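Long-range contacts in alpha-toxin (Clostridium novyi, PDB 2VK9), which is a large clostridial toxin whose catalytic domain, the part modelled, combines a GT-A type fold with many added helices: residues 312-317 and 328-333; 110-116 and 516-520; 289-295 and 355-359. One frame throughout, in Å; residues are numbered along the deposited sequence.

Contact 1 of 3, residues 312-317 and 328-333; sequences AAIFEA and YPYKYM
E316, on helix 307-321, reaches into the loop 328-333 that follows the helix, making this a buried helix-to-loop contact in the GT-A type catalytic domain. The loop folds back over the helix it has just left, bending through an inverse gamma turn centred on Y330, and a glutamate suits the place because its carboxylate can accept the backbone N-H of Y332, just beyond that turn. The E316 chain is extended (chi2 176°) and so carries its oxygens well clear of the helix. E316 OE2 uses its syn lone pair to accept from Y332 N at 2.9 Å, while E316 OE1 takes a weak second bond from the same Y332 N at 3.2 Å. E316 OE2 also accepts from NE2 of H518, so one buried oxygen ties three pieces of chain together.

Aromatic packing covers the flank. The edge of F315 is directed at the face of Y328 in an offset edge-to-face pair, with ring centroids 5.4 Å apart and planes at 75°. Y328 also stacks on H518, and its OH accepts from H518 N. Alanines suit the helix face below M333 and Y332, since a single methyl lets the loop backbone come close: A313 CB lies 3.6 Å from Y332 O, and A312 CB meets Y332 CD1 at 4.0 Å.

Contact 2 of 3, residues 110-116 and 516-520; sequences SDQSLEY and KTHDE
Y116 projects its phenol from the second turn of helix 111-123 to the first turn of helix 518-523, where its hydroxyl meets the backbone of D519. With CG anti to the carbonyl carbon (chi1 -72°), the long, flat side chain spans the gap between the two helices. Y116 OH accepts from D519 N at 3.1 Å in a nearly straight bond, 169° at the hydrogen. This suits a tyrosine well: a first-turn amide has no carbonyl of its own helix to bind, and the phenol oxygen supplies an acceptor from a distance.

T517 comes to the edge of the Y116 ring, its OG1 near the ring plane and 3.7 Å from Y116 CE1. It is the N-cap residue of helix 518-523, and its short hydroxyl turns back to accept a weak capping bond from E520 N while also being bonded to the carbonyl oxygen of D286. D519 approaches the ring obliquely, its carboxylate plane turned 43° from it, and D519 CB packs 4.0 Å from Y116 CZ. The same carboxylate crosses the Q112 side chain at about a right angle; there the methylene does the touching, Q112 CB lying 3.5 Å from D519 OD2. A water bridges the two segments, its oxygen 2.9 Å from D519 OD2 and hydrogen-bonded to S113 OG. The acid also sits in the first turn of its own helix, where the helix dipole would be expected to stabilise its negative charge.

Helix 111-123 belongs to the beta-alpha-beta crossover between the neighbouring parallel strands 99-103 and 128-133; L114 packs it on helix 217-234, and Y116 also touches M325 in the loop after helix 307-321.

Contact 3 of 3, residues 289-295 and 355-359; sequences PGVNLSL and DLILP
N292 overlaps the L358 side chain, its CB lying 3.5 Å from L358 CD1 and its amide running on alongside the same methyl. CG is anti to the backbone N (chi1 -154°), which also brings the amide toward the neighbouring chain, where N292 ND2 gives D355 O a weak, bent hydrogen bond of 3.1 Å. Asparagine serves both ends of this position: its methylene packs on leucine and its N-H reaches a carbonyl.

Beneath these side chains the two backbones run antiparallel and form a single beta bridge. L358 N donates to G290 O at 2.7 Å, the donor sitting almost on the line of the carbonyl bond (167°), and N292 N donates to L356 O at the same 2.7 Å. The two bonds flank V291 and I357, which are therefore a non-hydrogen-bonded pair. At N292 the first chain bends through an inverse gamma turn. G290, without a side chain, sets its bare backbone close to L358.

Branched aliphatic residues suit the bridged pair because they fill the apolar ground beside it: V291 CG1 meets I357 CD1 at 3.8 Å, and both residues continue onto helix 307-321, V291 against F315 and I357 against I318. P289, whose ring carries no N-H into this apolar setting, rests its CB on I357 CG2 at 3.8 Å and turns also to M119 and W120 of helix 111-123. At the far end L295 CD1 reaches D355, lying 3.4 Å from D355 O.

In the fold
Helix 307-321 joins the three contacts. Contact 1 uses its own residues and is a buried contact, whereas contacts 2 and 3 are partly buried. Contacts 1 and 2 meet at H518, which belongs to contact 2 yet serves contact 1, while contacts 1 and 3 share an apolar patch in which F315 also touches I357. Contacts 2 and 3 do not touch, though helix 111-123 supplies one side of contact 2 and a surface for contact 3. Their chemistry differs accordingly: a carboxylate and aromatic rings in contact 1, helix-start amides and a water in contact 2, and paired backbones with aliphatic side chains in contact 3.

Contact 1 of 3, residues 312-317 and 328-333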
loop_
_atom_site.group_PDB
_atom_site.type_symbol
_atom_site.label_atom_id
_atom_site.label_comp_id
_atom_site.label_asym_id
_atom_site.label_seq_id
_atom_site.Cartn_x
_atom_site.Cartn_y
_atom_site.Cartn_z
ATOM N N ALA A 312 -7.106 -5.828 -21.313
ATOM C CA ALA A 312 -7.777 -4.531 -21.275
ATOM C C ALA A 312 -8.827 -4.453 -22.380
ATOM O O ALA A 312 -9.971 -4.071 -22.135
ATOM C CB ALA A 312 -6.775 -3.405 -21.407
ATOM N N ALA A 313 -8.429 -4.853 -23.585
ATOM C CA ALA A 313 -9.295 -4.840 -24.767
ATOM C C ALA A 313 -10.529 -5.737 -24.646
ATOM O O ALA A 313 -11.625 -5.334 -25.043
ATOM C CB ALA A 313 -8.490 -5.212 -25.994
ATOM N N ILE A 314 -10.342 -6.944 -24.105
ATOM C CA ILE A 314 -11.455 -7.845 -23.776
ATOM C C ILE A 314 -12.517 -7.078 -22.991
ATOM O O ILE A 314 -13.694 -7.092 -23.352
ATOM C CB ILE A 314 -11.006 -9.079 -22.912
ATOM C CG1 ILE A 314 -9.860 -9.868 -23.573
ATOM C CG2 ILE A 314 -12.199 -9.982 -22.553
ATOM C CD1 ILE A 314 -10.267 -10.775 -24.726
ATOM N N PHE A 315 -12.101 -6.396 -21.923
ATOM C CA PHE A 315 -13.063 -5.695 -21.077
ATOM C C PHE A 315 -13.760 -4.517 -21.749
ATOM O O PHE A 315 -14.949 -4.287 -21.496
ATOM C CB PHE A 315 -12.466 -5.249 -19.750
ATOM C CG PHE A 315 -13.443 -4.512 -18.900
ATOM C CD1 PHE A 315 -14.548 -5.168 -18.374
ATOM C CD2 PHE A 315 -13.295 -3.154 -18.673
ATOM C CE1 PHE A 315 -15.476 -4.486 -17.615
ATOM C CE2 PHE A 315 -14.228 -2.461 -17.913
ATOM C CZ PHE A 315 -15.317 -3.129 -17.382
ATOM N N GLU A 316 -13.035 -3.773 -22.585
ATOM C CA GLU A 316 -13.644 -2.701 -23.383
ATOM C C GLU A 316 -14.837 -3.223 -24.194
ATOM O O GLU A 316 -15.844 -2.525 -24.366
ATOM C CB GLU A 316 -12.621 -2.075 -24.327
ATOM C CG GLU A 316 -11.415 -1.478 -23.632
ATOM C CD GLU A 316 -10.375 -0.940 -24.599
ATOM O OE1 GLU A 316 -10.365 -1.337 -25.785
ATOM O OE2 GLU A 316 -9.551 -0.116 -24.162
ATOM N N ALA A 317 -14.711 -4.459 -24.672
ATOM C CA ALA A 317 -15.766 -5.125 -25.419
ATOM C C ALA A 317 -16.962 -5.415 -24.537
ATOM O O ALA A 317 -18.095 -5.142 -24.922
ATOM C CB ALA A 317 -15.248 -6.408 -26.029
ATOM N N TYR A 328 -16.066 4.606 -21.756
ATOM C CA TYR A 328 -14.961 3.663 -21.783
ATOM C C TYR A 328 -14.648 3.295 -23.227
ATOM O O TYR A 328 -15.112 2.263 -23.724
ATOM C CB TYR A 328 -15.300 2.432 -20.942
ATOM C CG TYR A 328 -14.100 1.738 -20.344
ATOM C CD1 TYR A 328 -13.588 0.578 -20.920
ATOM C CD2 TYR A 328 -13.480 2.234 -19.200
ATOM C CE1 TYR A 328 -12.491 -0.072 -20.374
ATOM C CE2 TYR A 328 -12.381 1.595 -18.649
ATOM C CZ TYR A 328 -11.894 0.441 -19.241
ATOM O OH TYR A 328 -10.811 -0.208 -18.710
ATOM N N PRO A 329 -13.875 4.163 -23.916
ATOM C CA PRO A 329 -13.515 3.997 -25.335
ATOM C C PRO A 329 -12.676 2.746 -25.630
ATOM O O PRO A 329 -12.040 2.201 -24.723
ATOM C CB PRO A 329 -12.712 5.264 -25.643
ATOM C CG PRO A 329 -12.254 5.769 -24.333
ATOM C CD PRO A 329 -13.307 5.402 -23.354
ATOM N N TYR A 330 -12.685 2.297 -26.886
ATOM C CA TYR A 330 -11.858 1.164 -27.324
ATOM C C TYR A 330 -10.393 1.570 -27.505
ATOM O O TYR A 330 -9.831 1.410 -28.587
ATOM C CB TYR A 330 -12.388 0.592 -28.636
ATOM C CG TYR A 330 -13.585 -0.312 -28.500
ATOM C CD1 TYR A 330 -14.864 0.151 -28.777
ATOM C CD2 TYR A 330 -13.435 -1.644 -28.114
ATOM C CE1 TYR A 330 -15.969 -0.690 -28.665
ATOM C CE2 TYR A 330 -14.529 -2.492 -27.997
ATOM C CZ TYR A 330 -15.794 -2.010 -28.271
ATOM O OH TYR A 330 -16.881 -2.844 -28.152
ATOM N N LYS A 331 -9.780 2.093 -26.448
ATOM C CA LYS A 331 -8.401 2.576 -26.506
ATOM C C LYS A 331 -7.381 1.457 -26.798
ATOM O O LYS A 331 -6.372 1.684 -27.466
ATOM C CB LYS A 331 -8.043 3.356 -25.223
ATOM C CG LYS A 331 -6.547 3.560 -24.988
ATOM C CD LYS A 331 -6.234 4.742 -24.084
ATOM C CE LYS A 331 -4.714 4.860 -23.870
ATOM N NZ LYS A 331 -4.276 6.194 -23.343
ATOM N N TYR A 332 -7.649 0.249 -26.318
ATOM C CA TYR A 332 -6.691 -0.833 -26.481
ATOM C C TYR A 332 -7.151 -1.862 -27.504
ATOM O O TYR A 332 -6.457 -2.848 -27.752
ATOM C CB TYR A 332 -6.354 -1.475 -25.127
ATOM C CG TYR A 332 -5.681 -0.507 -24.173
ATOM C CD1 TYR A 332 -6.416 0.172 -23.204
ATOM C CD2 TYR A 332 -4.315 -0.252 -24.258
ATOM C CE1 TYR A 332 -5.804 1.068 -22.346
ATOM C CE2 TYR A 332 -3.697 0.643 -23.397
ATOM C CZ TYR A 332 -4.447 1.295 -22.450
ATOM O OH TYR A 332 -3.842 2.175 -21.597
ATOM N N MET A 333 -8.311 -1.619 -28.106
ATOM C CA MET A 333 -8.791 -2.457 -29.199
ATOM C C MET A 333 -8.459 -1.852 -30.573
ATOM O O MET A 333 -8.785 -2.441 -31.613
ATOM C CB MET A 333 -10.290 -2.714 -29.068
ATOM C CG MET A 333 -10.818 -3.785 -29.997
ATOM S SD MET A 333 -11.288 -5.316 -29.177
ATOM C CE MET A 333 -9.727 -6.086 -28.825
#

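Contact 2 of 3, residues 110-116 and 516-520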
loop_
_atom_site.group_PDB
_atom_site.type_symbol
_atom_site.label_atom_id
_atom_site.label_comp_id
_atom_site.label_asym_id
_atom_site.label_seq_id
_atom_site.Cartn_x
_atom_site.Cartn_y
_atom_site.Cartn_z
ATOM N N SER A 110 -12.812 12.032 -10.079
ATOM C CA SER A 110 -12.970 12.067 -11.531
ATOM C C SER A 110 -14.250 11.351 -11.925
ATOM O O SER A 110 -14.820 10.599 -11.128
ATOM C CB SER A 110 -11.770 11.439 -12.230
ATOM O OG SER A 110 -11.832 10.033 -12.166
ATOM N N ASP A 111 -14.703 11.596 -13.152
ATOM C CA ASP A 111 -15.926 10.982 -13.648
ATOM C C ASP A 111 -15.741 9.510 -13.987
ATOM O O ASP A 111 -16.693 8.739 -13.918
ATOM C CB ASP A 111 -16.469 11.752 -14.854
ATOM C CG ASP A 111 -17.063 13.107 -14.471
ATOM O OD1 ASP A 111 -17.067 13.445 -13.260
ATOM O OD2 ASP A 111 -17.533 13.830 -15.380
ATOM N N GLN A 112 -14.523 9.112 -14.347
ATOM C CA GLN A 112 -14.242 7.697 -14.567
ATOM C C GLN A 112 -14.422 6.914 -13.275
ATOM O O GLN A 112 -15.003 5.828 -13.287
ATOM C CB GLN A 112 -12.834 7.473 -15.112
ATOM C CG GLN A 112 -12.665 7.819 -16.575
ATOM C CD GLN A 112 -12.288 9.287 -16.801
ATOM O OE1 GLN A 112 -12.391 10.139 -15.898
ATOM N NE2 GLN A 112 -11.845 9.588 -18.025
ATOM N N SER A 113 -13.931 7.476 -12.166
ATOM C CA SER A 113 -14.082 6.852 -10.850
ATOM C C SER A 113 -15.540 6.629 -10.489
ATOM O O SER A 113 -15.860 5.610 -9.883
ATOM C CB SER A 113 -13.407 7.674 -9.756
ATOM O OG SER A 113 -12.004 7.724 -9.937
ATOM N N LEU A 114 -16.415 7.569 -10.860
ATOM C CA LEU A 114 -17.860 7.415 -10.644
ATOM C C LEU A 114 -18.440 6.246 -11.432
ATOM O O LEU A 114 -19.410 5.624 -11.000
ATOM C CB LEU A 114 -18.630 8.685 -11.001
ATOM C CG LEU A 114 -18.356 9.977 -10.252
ATOM C CD1 LEU A 114 -19.378 10.996 -10.590
ATOM C CD2 LEU A 114 -18.364 9.762 -8.792
ATOM N N GLU A 115 -17.847 5.966 -12.591
ATOM C CA GLU A 115 -18.238 4.826 -13.409
ATOM C C GLU A 115 -17.758 3.531 -12.761
ATOM O O GLU A 115 -18.545 2.594 -12.607
ATOM C CB GLU A 115 -17.673 4.952 -14.824
ATOM C CG GLU A 115 -18.328 6.021 -15.697
ATOM C CD GLU A 115 -19.464 5.491 -16.588
ATOM O OE1 GLU A 115 -20.341 4.721 -16.101
ATOM O OE2 GLU A 115 -19.483 5.869 -17.785
ATOM N N TYR A 116 -16.480 3.490 -12.367
ATOM C CA TYR A 116 -15.894 2.306 -11.728
ATOM C C TYR A 116 -16.646 1.948 -10.453
ATOM O O TYR A 116 -16.910 0.783 -10.176
ATOM C CB TYR A 116 -14.418 2.525 -11.377
ATOM C CG TYR A 116 -13.438 2.544 -12.529
ATOM C CD1 TYR A 116 -12.190 1.939 -12.413
ATOM C CD2 TYR A 116 -13.739 3.191 -13.726
ATOM C CE1 TYR A 116 -11.267 1.975 -13.468
ATOM C CE2 TYR A 116 -12.829 3.229 -14.783
ATOM C CZ TYR A 116 -11.596 2.623 -14.646
ATOM O OH TYR A 116 -10.701 2.689 -15.691
ATOM N N LYS A 516 -6.710 -4.450 -15.192
ATOM C CA LYS A 516 -6.277 -3.995 -16.508
ATOM C C LYS A 516 -7.243 -2.942 -17.045
ATOM O O LYS A 516 -7.948 -3.150 -18.039
ATOM C CB LYS A 516 -6.121 -5.173 -17.478
ATOM C CG LYS A 516 -5.378 -6.398 -16.932
ATOM C CD LYS A 516 -4.034 -6.043 -16.287
ATOM C CE LYS A 516 -3.143 -7.267 -16.071
ATOM N NZ LYS A 516 -3.895 -8.517 -15.769
ATOM N N THR A 517 -7.279 -1.806 -16.364
ATOM C CA THR A 517 -8.251 -0.770 -16.664
ATOM C C THR A 517 -7.527 0.480 -17.117
ATOM O O THR A 517 -6.351 0.669 -16.803
ATOM C CB THR A 517 -9.085 -0.428 -15.429
ATOM O OG1 THR A 517 -8.232 0.133 -14.432
ATOM C CG2 THR A 517 -9.739 -1.669 -14.870
ATOM N N HIS A 518 -8.233 1.337 -17.841
ATOM C CA HIS A 518 -7.648 2.572 -18.346
ATOM C C HIS A 518 -7.008 3.413 -17.252
ATOM O O HIS A 518 -5.862 3.832 -17.387
ATOM C CB HIS A 518 -8.688 3.394 -19.106
ATOM C CG HIS A 518 -9.254 2.688 -20.291
ATOM N ND1 HIS A 518 -10.375 3.132 -20.954
ATOM C CD2 HIS A 518 -8.865 1.555 -20.923
ATOM C CE1 HIS A 518 -10.644 2.312 -21.953
ATOM N NE2 HIS A 518 -9.747 1.342 -21.951
ATOM N N ASP A 519 -7.741 3.648 -16.166
ATOM C CA ASP A 519 -7.236 4.472 -15.077
ATOM C C ASP A 519 -6.042 3.821 -14.375
ATOM O O ASP A 519 -5.227 4.511 -13.780
ATOM C CB ASP A 519 -8.351 4.813 -14.078
ATOM C CG ASP A 519 -9.268 5.939 -14.565
ATOM O OD1 ASP A 519 -9.578 6.000 -15.776
ATOM O OD2 ASP A 519 -9.697 6.762 -13.727
ATOM N N GLU A 520 -5.929 2.501 -14.457
ATOM C CA GLU A 520 -4.795 1.816 -13.853
ATOM C C GLU A 520 -3.524 1.967 -14.679
ATOM O O GLU A 520 -2.430 2.116 -14.128
ATOM C CB GLU A 520 -5.092 0.340 -13.663
ATOM C CG GLU A 520 -4.738 -0.164 -12.275
ATOM C CD GLU A 520 -3.254 -0.137 -11.965
ATOM O OE1 GLU A 520 -2.844 0.618 -11.055
ATOM O OE2 GLU A 520 -2.507 -0.885 -12.625
HETATM O O HOH W 1 -10.688 5.612 -11.271
#

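Contact 3 of 3, residues 289-295 and 355-359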
loop_
_atom_site.group_PDB
_atom_site.type_symbol
_atom_site.label_atom_id
_atom_site.label_comp_id
_atom_site.label_asym_id
_atom_site.label_seq_id
_atom_site.Cartn_x
_atom_site.Cartn_y
_atom_site.Cartn_z
ATOM N N PRO A 289 -14.617 -4.859 -10.784
ATOM C CA PRO A 289 -14.955 -6.247 -10.493
ATOM C C PRO A 289 -14.275 -7.231 -11.436
ATOM O O PRO A 289 -13.994 -6.889 -12.581
ATOM C CB PRO A 289 -16.476 -6.298 -10.666
ATOM C CG PRO A 289 -16.887 -4.971 -11.167
ATOM C CD PRO A 289 -15.811 -4.006 -10.847
ATOM N N GLY A 290 -14.008 -8.435 -10.937
ATOM C CA GLY A 290 -13.297 -9.458 -11.697
ATOM C C GLY A 290 -14.007 -9.902 -12.959
ATOM O O GLY A 290 -15.212 -10.146 -12.947
ATOM N N VAL A 291 -13.255 -9.990 -14.053
ATOM C CA VAL A 291 -13.793 -10.463 -15.330
ATOM C C VAL A 291 -13.405 -11.915 -15.579
ATOM O O VAL A 291 -12.289 -12.343 -15.264
ATOM C CB VAL A 291 -13.363 -9.584 -16.543
ATOM C CG1 VAL A 291 -13.694 -8.111 -16.308
ATOM C CG2 VAL A 291 -11.896 -9.739 -16.824
ATOM N N ASN A 292 -14.341 -12.660 -16.152
ATOM C CA ASN A 292 -14.137 -14.059 -16.481
ATOM C C ASN A 292 -13.291 -14.245 -17.752
ATOM O O ASN A 292 -13.814 -14.627 -18.801
ATOM C CB ASN A 292 -15.502 -14.713 -16.661
ATOM C CG ASN A 292 -15.483 -16.185 -16.379
ATOM O OD1 ASN A 292 -14.523 -16.885 -16.711
ATOM N ND2 ASN A 292 -16.552 -16.675 -15.765
ATOM N N LEU A 293 -11.987 -13.984 -17.656
ATOM C CA LEU A 293 -11.094 -14.048 -18.816
ATOM C C LEU A 293 -10.937 -15.440 -19.443
ATOM O O LEU A 293 -10.628 -15.549 -20.635
ATOM C CB LEU A 293 -9.717 -13.471 -18.480
ATOM C CG LEU A 293 -9.600 -11.945 -18.373
ATOM C CD1 LEU A 293 -8.209 -11.534 -17.914
ATOM C CD2 LEU A 293 -9.983 -11.229 -19.674
ATOM N N SER A 294 -11.153 -16.493 -18.649
ATOM C CA SER A 294 -11.105 -17.867 -19.156
ATOM C C SER A 294 -11.931 -18.063 -20.424
ATOM O O SER A 294 -11.449 -18.640 -21.398
ATOM C CB SER A 294 -11.566 -18.857 -18.088
ATOM O OG SER A 294 -10.475 -19.236 -17.274
ATOM N N LEU A 295 -13.165 -17.568 -20.415
ATOM C CA LEU A 295 -14.088 -17.786 -21.525
ATOM C C LEU A 295 -13.505 -17.361 -22.875
ATOM O O LEU A 295 -13.905 -17.867 -23.923
ATOM C CB LEU A 295 -15.427 -17.087 -21.249
ATOM C CG LEU A 295 -16.157 -17.486 -19.956
ATOM C CD1 LEU A 295 -17.316 -16.541 -19.670
ATOM C CD2 LEU A 295 -16.643 -18.927 -20.009
ATOM N N ASP A 355 -22.179 -14.030 -16.427
ATOM C CA ASP A 355 -21.244 -15.056 -16.795
ATOM C C ASP A 355 -19.891 -14.390 -17.087
ATOM O O ASP A 355 -18.833 -15.019 -16.975
ATOM C CB ASP A 355 -21.797 -15.786 -18.016
ATOM C CG ASP A 355 -21.092 -17.098 -18.295
ATOM O OD1 ASP A 355 -20.052 -17.384 -17.649
ATOM O OD2 ASP A 355 -21.582 -17.847 -19.181
ATOM N N LEU A 356 -19.935 -13.103 -17.430
ATOM C CA LEU A 356 -18.748 -12.354 -17.841
ATOM C C LEU A 356 -18.065 -11.627 -16.693
ATOM O O LEU A 356 -16.841 -11.661 -16.572
ATOM C CB LEU A 356 -19.124 -11.347 -18.923
ATOM C CG LEU A 356 -19.478 -11.911 -20.297
ATOM C CD1 LEU A 356 -20.387 -10.951 -21.036
ATOM C CD2 LEU A 356 -18.216 -12.183 -21.085
ATOM N N ILE A 357 -18.866 -10.954 -15.870
ATOM C CA ILE A 357 -18.367 -10.218 -14.714
ATOM C C ILE A 357 -18.682 -11.012 -13.455
ATOM O O ILE A 357 -19.815 -11.443 -13.255
ATOM C CB ILE A 357 -19.004 -8.802 -14.597
ATOM C CG1 ILE A 357 -18.893 -8.009 -15.909
ATOM C CG2 ILE A 357 -18.401 -8.024 -13.432
ATOM C CD1 ILE A 357 -17.479 -7.776 -16.403
ATOM N N LEU A 358 -17.673 -11.195 -12.613
ATOM C CA LEU A 358 -17.810 -11.992 -11.401
ATOM C C LEU A 358 -18.182 -11.129 -10.176
ATOM O O LEU A 358 -17.638 -10.031 -10.001
ATOM C CB LEU A 358 -16.522 -12.794 -11.159
ATOM C CG LEU A 358 -16.376 -14.138 -11.898
ATOM C CD1 LEU A 358 -16.469 -14.018 -13.406
ATOM C CD2 LEU A 358 -15.076 -14.834 -11.538
ATOM N N PRO A 359 -19.143 -11.600 -9.351
ATOM C CA PRO A 359 -19.436 -10.942 -8.079
ATOM C C PRO A 359 -18.423 -11.348 -7.024
ATOM O O PRO A 359 -17.804 -12.398 -7.153
ATOM C CB PRO A 359 -20.812 -11.498 -7.717
ATOM C CG PRO A 359 -20.842 -12.838 -8.327
ATOM C CD PRO A 359 -20.030 -12.754 -9.590
#